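Local coordinates for protein 2-C-methyl-D-erythritol 4-phosphate cytidylyltransferase (Thermus thermophilus HB8, PDB 2PX7) that probably catalyses the formation of 4-diphosphocytidyl-2-C-methyl-D-erythritol from CTP and 2-C-methyl-D-erythritol 4-phosphate, a step of isoprenoid biosynthesis, at residues T53-T58 and E77-L82; T146-E151 and G156-R161. One frame throughout, in Å; residues are numbered along the deposited sequence.

Contact 1: T53-T58 and E77-L82; sequences TLLEWT and EPPKGL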
ATOM      1  N   THR A  53      22.165  -6.196   0.890  1.00 44.57           N
ATOM      2  CA  THR A  53      21.415  -6.504  -0.333  1.00 42.43           C
ATOM      3  C   THR A  53      20.050  -7.060   0.076  1.00 40.91           C
ATOM      4  O   THR A  53      19.855  -7.462   1.222  1.00 40.48           O
ATOM      5  CB  THR A  53      22.128  -7.516  -1.251  1.00 42.17           C
ATOM      6  OG1 THR A  53      22.202  -8.777  -0.590  1.00 41.70           O
ATOM      7  CG2 THR A  53      23.548  -7.038  -1.635  1.00 42.56           C
ATOM      8  N   LEU A  54      19.102  -7.066  -0.855  1.00 39.90           N
ATOM      9  CA  LEU A  54      17.792  -7.680  -0.607  1.00 38.68           C
ATOM     10  C   LEU A  54      17.946  -9.110  -0.099  1.00 38.04           C
ATOM     11  O   LEU A  54      17.327  -9.497   0.895  1.00 37.46           O
ATOM     12  CB  LEU A  54      16.929  -7.622  -1.872  1.00 38.55           C
ATOM     13  CG  LEU A  54      16.348  -6.242  -2.197  1.00 38.39           C
ATOM     14  CD1 LEU A  54      15.474  -6.291  -3.439  1.00 37.76           C
ATOM     15  CD2 LEU A  54      15.552  -5.718  -1.005  1.00 38.77           C
ATOM     16  N   LEU A  55      18.818  -9.877  -0.754  1.00 37.87           N
ATOM     17  CA  LEU A  55      19.077 -11.259  -0.350  1.00 38.05           C
ATOM     18  C   LEU A  55      19.511 -11.341   1.110  1.00 38.00           C
ATOM     19  O   LEU A  55      19.003 -12.162   1.873  1.00 38.25           O
ATOM     20  CB  LEU A  55      20.103 -11.937  -1.286  1.00 38.00           C
ATOM     21  CG  LEU A  55      20.511 -13.369  -0.896  1.00 37.73           C
ATOM     22  CD1 LEU A  55      19.323 -14.321  -1.007  1.00 36.02           C
ATOM     23  CD2 LEU A  55      21.691 -13.865  -1.733  1.00 38.13           C
ATOM     24  N   GLU A  56      20.437 -10.470   1.498  1.00 38.51           N
ATOM     25  CA  GLU A  56      20.936 -10.426   2.872  1.00 39.00           C
ATOM     26  C   GLU A  56      19.828 -10.070   3.848  1.00 37.97           C
ATOM     27  O   GLU A  56      19.724 -10.672   4.914  1.00 37.44           O
ATOM     28  CB  GLU A  56      22.129  -9.467   2.986  1.00 39.15           C
ATOM     29  CG  GLU A  56      23.399 -10.000   2.290  1.00 40.57           C
ATOM     30  CD  GLU A  56      24.534  -8.987   2.190  1.00 41.88           C
ATOM     31  OE1 GLU A  56      24.309  -7.769   2.387  1.00 44.01           O
ATOM     32  OE2 GLU A  56      25.675  -9.423   1.895  1.00 47.49           O
ATOM     33  N   TRP A  57      18.976  -9.120   3.461  1.00 37.82           N
ATOM     34  CA  TRP A  57      17.778  -8.811   4.254  1.00 37.48           C
ATOM     35  C   TRP A  57      16.874 -10.026   4.465  1.00 36.92           C
ATOM     36  O   TRP A  57      16.519 -10.309   5.600  1.00 36.74           O
ATOM     37  CB  TRP A  57      16.975  -7.641   3.659  1.00 37.73           C
ATOM     38  CG  TRP A  57      17.591  -6.285   3.852  1.00 38.01           C
ATOM     39  CD1 TRP A  57      18.149  -5.495   2.880  1.00 38.76           C
ATOM     40  CD2 TRP A  57      17.692  -5.540   5.079  1.00 37.99           C
ATOM     41  NE1 TRP A  57      18.601  -4.322   3.425  1.00 38.58           N
ATOM     42  CE2 TRP A  57      18.329  -4.314   4.768  1.00 38.21           C
ATOM     43  CE3 TRP A  57      17.304  -5.785   6.403  1.00 37.95           C
ATOM     44  CZ2 TRP A  57      18.598  -3.331   5.740  1.00 39.28           C
ATOM     45  CZ3 TRP A  57      17.585  -4.811   7.381  1.00 39.23           C
ATOM     46  CH2 TRP A  57      18.216  -3.592   7.034  1.00 38.62           C
ATOM     47  N   THR A  58      16.503 -10.764   3.407  1.00 37.24           N
ATOM     48  CA  THR A  58      15.600 -11.915   3.646  1.00 37.18           C
ATOM     49  C   THR A  58      16.285 -13.024   4.425  1.00 36.89           C
ATOM     50  O   THR A  58      15.655 -13.647   5.258  1.00 36.83           O
ATOM     51  CB  THR A  58      14.810 -12.503   2.395  1.00 37.39           C
ATOM     52  OG1 THR A  58      15.542 -13.574   1.781  1.00 39.67           O
ATOM     53  CG2 THR A  58      14.436 -11.467   1.398  1.00 36.44           C
ATOM     54  N   GLU A  77      26.440 -15.326  -9.703  1.00 52.09           N
ATOM     55  CA  GLU A  77      27.235 -16.073  -8.730  1.00 53.39           C
ATOM     56  C   GLU A  77      26.685 -15.946  -7.311  1.00 53.41           C
ATOM     57  O   GLU A  77      26.569 -14.837  -6.792  1.00 53.16           O
ATOM     58  CB  GLU A  77      28.703 -15.619  -8.761  1.00 54.09           C
ATOM     59  CG  GLU A  77      29.577 -16.369  -9.762  1.00 56.83           C
ATOM     60  CD  GLU A  77      30.149 -17.664  -9.199  1.00 61.37           C
ATOM     61  OE1 GLU A  77      30.024 -17.904  -7.968  1.00 63.08           O
ATOM     62  OE2 GLU A  77      30.736 -18.442  -9.989  1.00 62.87           O
ATOM     63  N   PRO A  78      26.366 -17.089  -6.670  1.00 53.74           N
ATOM     64  CA  PRO A  78      25.914 -17.076  -5.281  1.00 54.16           C
ATOM     65  C   PRO A  78      26.963 -16.429  -4.368  1.00 54.96           C
ATOM     66  O   PRO A  78      28.162 -16.659  -4.550  1.00 54.75           O
ATOM     67  CB  PRO A  78      25.773 -18.563  -4.948  1.00 54.20           C
ATOM     68  CG  PRO A  78      25.577 -19.231  -6.272  1.00 53.99           C
ATOM     69  CD  PRO A  78      26.432 -18.460  -7.212  1.00 53.67           C
ATOM     70  N   PRO A  79      26.520 -15.602  -3.402  1.00 55.69           N
ATOM     71  CA  PRO A  79      27.484 -14.993  -2.484  1.00 56.04           C
ATOM     72  C   PRO A  79      27.995 -15.996  -1.457  1.00 56.56           C
ATOM     73  O   PRO A  79      27.280 -16.946  -1.094  1.00 56.44           O
ATOM     74  CB  PRO A  79      26.677 -13.877  -1.807  1.00 56.31           C
ATOM     75  CG  PRO A  79      25.365 -13.805  -2.557  1.00 56.28           C
ATOM     76  CD  PRO A  79      25.145 -15.167  -3.115  1.00 55.32           C
ATOM     77  N   LYS A  80      29.228 -15.784  -1.001  1.00 57.10           N
ATOM     78  CA  LYS A  80      29.907 -16.741  -0.122  1.00 57.51           C
ATOM     79  C   LYS A  80      29.509 -16.619   1.351  1.00 57.13           C
ATOM     80  O   LYS A  80      29.331 -15.514   1.875  1.00 57.41           O
ATOM     81  CB  LYS A  80      31.432 -16.613  -0.257  1.00 57.96           C
ATOM     82  CG  LYS A  80      32.015 -17.048  -1.603  1.00 59.08           C
ATOM     83  CD  LYS A  80      31.757 -18.526  -1.905  1.00 61.02           C
ATOM     84  CE  LYS A  80      32.374 -18.935  -3.237  1.00 62.19           C
ATOM     85  NZ  LYS A  80      31.915 -18.086  -4.388  1.00 63.24           N
ATOM     86  N   GLY A  81      29.361 -17.766   2.003  1.00 56.65           N
ATOM     87  CA  GLY A  81      29.268 -17.825   3.460  1.00 56.37           C
ATOM     88  C   GLY A  81      27.934 -17.498   4.099  1.00 55.85           C
ATOM     89  O   GLY A  81      27.848 -17.332   5.320  1.00 56.19           O
ATOM     90  N   LEU A  82      26.888 -17.403   3.282  1.00 55.20           N
ATOM     91  CA  LEU A  82      25.543 -17.167   3.794  1.00 53.99           C
ATOM     92  C   LEU A  82      24.932 -18.509   4.158  1.00 52.90           C
ATOM     93  O   LEU A  82      25.365 -19.548   3.660  1.00 53.37           O
ATOM     94  CB  LEU A  82      24.698 -16.446   2.745  1.00 54.28           C
ATOM     95  CG  LEU A  82      25.316 -15.208   2.088  1.00 54.67           C
ATOM     96  CD1 LEU A  82      24.476 -14.783   0.897  1.00 55.51           C
ATOM     97  CD2 LEU A  82      25.473 -14.053   3.082  1.00 54.97           C
TER

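Contact 2: T146-E151 and G156-R161; sequences TLMAPE and GRVVPR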
ATOM      1  N   THR A 146      -8.855   4.705  -1.471  1.00 33.49           N
ATOM      2  CA  THR A 146      -9.894   4.508  -2.465  1.00 32.75           C
ATOM      3  C   THR A 146      -9.298   3.698  -3.619  1.00 32.01           C
ATOM      4  O   THR A 146      -8.195   3.962  -4.095  1.00 31.29           O
ATOM      5  CB  THR A 146     -10.509   5.849  -2.945  1.00 32.95           C
ATOM      6  OG1 THR A 146     -11.148   6.480  -1.835  1.00 33.80           O
ATOM      7  CG2 THR A 146     -11.572   5.643  -4.051  1.00 31.63           C
ATOM      8  N   LEU A 147     -10.042   2.682  -4.025  1.00 31.80           N
ATOM      9  CA  LEU A 147      -9.602   1.754  -5.055  1.00 31.39           C
ATOM     10  C   LEU A 147     -10.398   2.016  -6.330  1.00 30.91           C
ATOM     11  O   LEU A 147     -11.614   1.850  -6.360  1.00 31.07           O
ATOM     12  CB  LEU A 147      -9.776   0.300  -4.549  1.00 31.31           C
ATOM     13  CG  LEU A 147      -9.306  -0.881  -5.418  1.00 31.36           C
ATOM     14  CD1 LEU A 147      -7.821  -0.777  -5.824  1.00 27.39           C
ATOM     15  CD2 LEU A 147      -9.592  -2.216  -4.693  1.00 30.65           C
ATOM     16  N   MET A 148      -9.685   2.375  -7.387  1.00 30.82           N
ATOM     17  CA  MET A 148     -10.277   2.907  -8.607  1.00 30.50           C
ATOM     18  C   MET A 148      -9.654   2.322  -9.899  1.00 30.88           C
ATOM     19  O   MET A 148      -8.435   2.199 -10.011  1.00 30.69           O
ATOM     20  CB  MET A 148     -10.121   4.445  -8.585  1.00 29.75           C
ATOM     21  CG  MET A 148     -10.757   5.215  -9.743  1.00 29.24           C
ATOM     22  SD  MET A 148      -9.644   5.403 -11.172  1.00 31.92           S
ATOM     23  CE  MET A 148      -8.395   6.520 -10.563  1.00 25.67           C
ATOM     24  N   ALA A 149     -10.507   1.994 -10.867  1.00 32.03           N
ATOM     25  CA  ALA A 149     -10.088   1.515 -12.188  1.00 33.26           C
ATOM     26  C   ALA A 149     -10.160   2.661 -13.196  1.00 34.11           C
ATOM     27  O   ALA A 149     -11.243   3.140 -13.514  1.00 34.06           O
ATOM     28  CB  ALA A 149     -10.976   0.335 -12.639  1.00 32.80           C
ATOM     29  N   PRO A 150      -9.007   3.150 -13.664  1.00 35.47           N
ATOM     30  CA  PRO A 150      -9.034   4.233 -14.648  1.00 37.03           C
ATOM     31  C   PRO A 150      -9.781   3.906 -15.946  1.00 39.49           C
ATOM     32  O   PRO A 150      -9.705   2.774 -16.455  1.00 39.48           O
ATOM     33  CB  PRO A 150      -7.551   4.466 -14.951  1.00 36.29           C
ATOM     34  CG  PRO A 150      -6.862   4.010 -13.760  1.00 36.58           C
ATOM     35  CD  PRO A 150      -7.630   2.813 -13.273  1.00 35.05           C
ATOM     36  N   GLU A 151     -10.514   4.888 -16.458  1.00 41.83           N
ATOM     37  CA  GLU A 151     -11.132   4.758 -17.756  1.00 45.17           C
ATOM     38  C   GLU A 151     -10.114   5.361 -18.678  1.00 46.28           C
ATOM     39  O   GLU A 151     -10.186   6.536 -18.976  1.00 46.75           O
ATOM     40  CB  GLU A 151     -12.456   5.518 -17.815  1.00 45.36           C
ATOM     41  CG  GLU A 151     -13.174   5.472 -19.169  1.00 49.38           C
ATOM     42  CD  GLU A 151     -13.508   4.054 -19.631  1.00 54.48           C
ATOM     43  OE1 GLU A 151     -14.014   3.247 -18.809  1.00 56.40           O
ATOM     44  OE2 GLU A 151     -13.271   3.753 -20.824  1.00 56.35           O
ATOM     45  N   GLY A 156     -12.179   7.519 -13.240  1.00 39.14           N
ATOM     46  CA  GLY A 156     -12.788   6.220 -13.589  1.00 38.26           C
ATOM     47  C   GLY A 156     -13.738   5.573 -12.580  1.00 38.25           C
ATOM     48  O   GLY A 156     -14.478   6.250 -11.874  1.00 37.95           O
ATOM     49  N   ARG A 157     -13.702   4.245 -12.511  1.00 37.61           N
ATOM     50  CA  ARG A 157     -14.659   3.453 -11.740  1.00 37.63           C
ATOM     51  C   ARG A 157     -14.104   3.033 -10.386  1.00 36.36           C
ATOM     52  O   ARG A 157     -13.068   2.371 -10.316  1.00 36.32           O
ATOM     53  CB  ARG A 157     -15.040   2.201 -12.557  1.00 37.48           C
ATOM     54  CG  ARG A 157     -15.836   1.139 -11.826  1.00 39.60           C
ATOM     55  CD  ARG A 157     -15.994  -0.132 -12.703  1.00 40.81           C
ATOM     56  NE  ARG A 157     -16.500  -1.243 -11.907  1.00 46.66           N
ATOM     57  CZ  ARG A 157     -15.827  -2.354 -11.616  1.00 48.25           C
ATOM     58  NH1 ARG A 157     -14.596  -2.569 -12.088  1.00 48.52           N
ATOM     59  NH2 ARG A 157     -16.414  -3.277 -10.865  1.00 49.47           N
ATOM     60  N   VAL A 158     -14.818   3.382  -9.318  1.00 35.36           N
ATOM     61  CA  VAL A 158     -14.420   3.033  -7.964  1.00 34.59           C
ATOM     62  C   VAL A 158     -15.106   1.748  -7.475  1.00 34.76           C
ATOM     63  O   VAL A 158     -16.292   1.560  -7.703  1.00 34.38           O
ATOM     64  CB  VAL A 158     -14.747   4.178  -6.987  1.00 34.94           C
ATOM     65  CG1 VAL A 158     -14.448   3.764  -5.548  1.00 33.86           C
ATOM     66  CG2 VAL A 158     -13.976   5.464  -7.375  1.00 34.03           C
ATOM     67  N   VAL A 159     -14.351   0.890  -6.782  1.00 34.26           N
ATOM     68  CA  VAL A 159     -14.876  -0.336  -6.192  1.00 34.77           C
ATOM     69  C   VAL A 159     -14.650  -0.343  -4.677  1.00 35.35           C
ATOM     70  O   VAL A 159     -13.688   0.253  -4.208  1.00 35.40           O
ATOM     71  CB  VAL A 159     -14.251  -1.609  -6.844  1.00 34.36           C
ATOM     72  CG1 VAL A 159     -14.507  -1.616  -8.344  1.00 35.07           C
ATOM     73  CG2 VAL A 159     -12.773  -1.703  -6.564  1.00 33.39           C
ATOM     74  N   PRO A 160     -15.525  -1.029  -3.906  1.00 36.37           N
ATOM     75  CA  PRO A 160     -15.394  -0.984  -2.441  1.00 36.93           C
ATOM     76  C   PRO A 160     -14.096  -1.590  -1.897  1.00 37.72           C
ATOM     77  O   PRO A 160     -13.970  -2.806  -1.822  1.00 37.79           O
ATOM     78  CB  PRO A 160     -16.616  -1.766  -1.935  1.00 37.00           C
ATOM     79  CG  PRO A 160     -17.532  -1.904  -3.091  1.00 37.48           C
ATOM     80  CD  PRO A 160     -16.678  -1.844  -4.337  1.00 36.74           C
ATOM     81  N   ARG A 161     -13.159  -0.736  -1.487  1.00 38.48           N
ATOM     82  CA  ARG A 161     -11.857  -1.189  -0.982  1.00 39.77           C
ATOM     83  C   ARG A 161     -11.968  -2.167   0.204  1.00 40.12           C
ATOM     84  O   ARG A 161     -11.063  -2.982   0.449  1.00 40.16           O
ATOM     85  CB  ARG A 161     -10.944   0.002  -0.654  1.00 39.86           C
ATOM     86  CG  ARG A 161     -11.515   0.959   0.389  1.00 42.80           C
ATOM     87  CD  ARG A 161     -10.448   1.882   0.931  1.00 45.80           C
ATOM     88  NE  ARG A 161     -10.924   2.562   2.126  1.00 51.30           N
ATOM     89  CZ  ARG A 161     -10.699   2.144   3.367  1.00 53.68           C
ATOM     90  NH1 ARG A 161      -9.992   1.041   3.592  1.00 54.59           N
ATOM     91  NH2 ARG A 161     -11.195   2.829   4.390  1.00 55.82           N
TER
HETATM   92  O   HOH W   1     -10.945   5.685   1.290  1.00 34.84           O
HETATM   93  O   HOH W   2     -12.680   2.092  -2.777  1.00 27.08           O

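Contact 1: T53-T58 and E77-L82
A single methyl group, Leu55 CD2, makes both of the side-chain contacts between residues 53-58 and the irregular segment 77-82. It reaches the CG corner of the Pro79 ring, with Leu55 CD2 3.8 Å from Pro79 CG. The same methyl lies 3.9 Å from Leu82 CD1, where the two leucine side chains cross obliquely. The reach of Leu55 follows from its first torsion, which sets CG anti to the backbone N (chi1 176°) and sends the chain out from the first turn of the helix. The contact is small and wholly apolar. Phe86 on strand 85-88 adds to it, touching Leu55, Pro78 and Pro79.

The helix start that carries Leu55 is held by its own bonds. Glu56 N donates to Thr53 OG1 at 3.2 Å. In return Thr53 N donates to Glu56 OE1 at 3.1 Å, meeting the oxygen from above the carboxylate plane, 43° out of it. These two bonds occupy Thr53 N and Glu56 N at the first turn. The methyl contact thus joins the loop between strands 67-72 and 85-88 to a helix N terminus closed by a capping box.

Contact 2: T146-E151 and G156-R161
Leu147 O is met from the facing strand by one N-H and one CA-H. Val159 N bonds to Leu147 O at 2.9 Å, nearly straight (169° at the hydrogen), and Val158 CA adds a CA-H...O contact. Further along, Arg157 O receives Ala149 N at 2.6 Å, and Arg157 N returns a bond to Ala149 O. The strands run antiparallel, with Ala149 and Arg157 a hydrogen-bonded pair and Met148 and Val158 a non-hydrogen-bonded one.

Met148 and Val158 share a face. Met148 CG lies anti to the backbone N (chi1 -176°) and packs 4.0 Å from Val158 CG2, the side chains crossing at about a right angle. The Met148 side chain then bends and brings Met148 SD 3.9 Å from Gly156 N. Beside them Thr146 CG2 crosses Val158, 3.7 Å from Val158 CG1. Shortening Met148 to an alanine would remove CG and SD, and this is likely to open a gap beside Val158 and Gly156 and to take packing from Val167 of the second subunit.

On the other face Leu147 CD2 sits 3.7 Å from Val159 CG2, while Val159 CG1 lies over the guanidinium centre of Arg157. Gly156 has backbone angles that call for glycine. Arg161, predicted to position MEP, bonds through NH1 to Val143 O.

Thr146, Leu147 and Met148 also pair with a strand of the second subunit, and Thr146 OG1 bonds to its Ser193. The chemistry implies a hairpin whose register is set by main-chain bonds and whose other edge is used for dimer assembly.

From the N terminus, the chain passes strand 27-31 and reaches helix 54-61, where contact 1 begins. It then forms strand 67-72 and turns back to the helix at residues 77-82, closing a loop of 18 residues just before strand 85-88, one of the two edge strands of the main sheet. Contact 2 opens only later, after strand 136-142. It closes a four-residue turn between 146-151 and 156-161, and the chain then returns to the main sheet as strand 165-174. The contacts are in series and neither nest nor cross. The centres of contact 1 and contact 2 are about 39 Å apart. Contact 1 lies beside the main mixed sheet; contact 2 is in the hairpin that meets the second subunit.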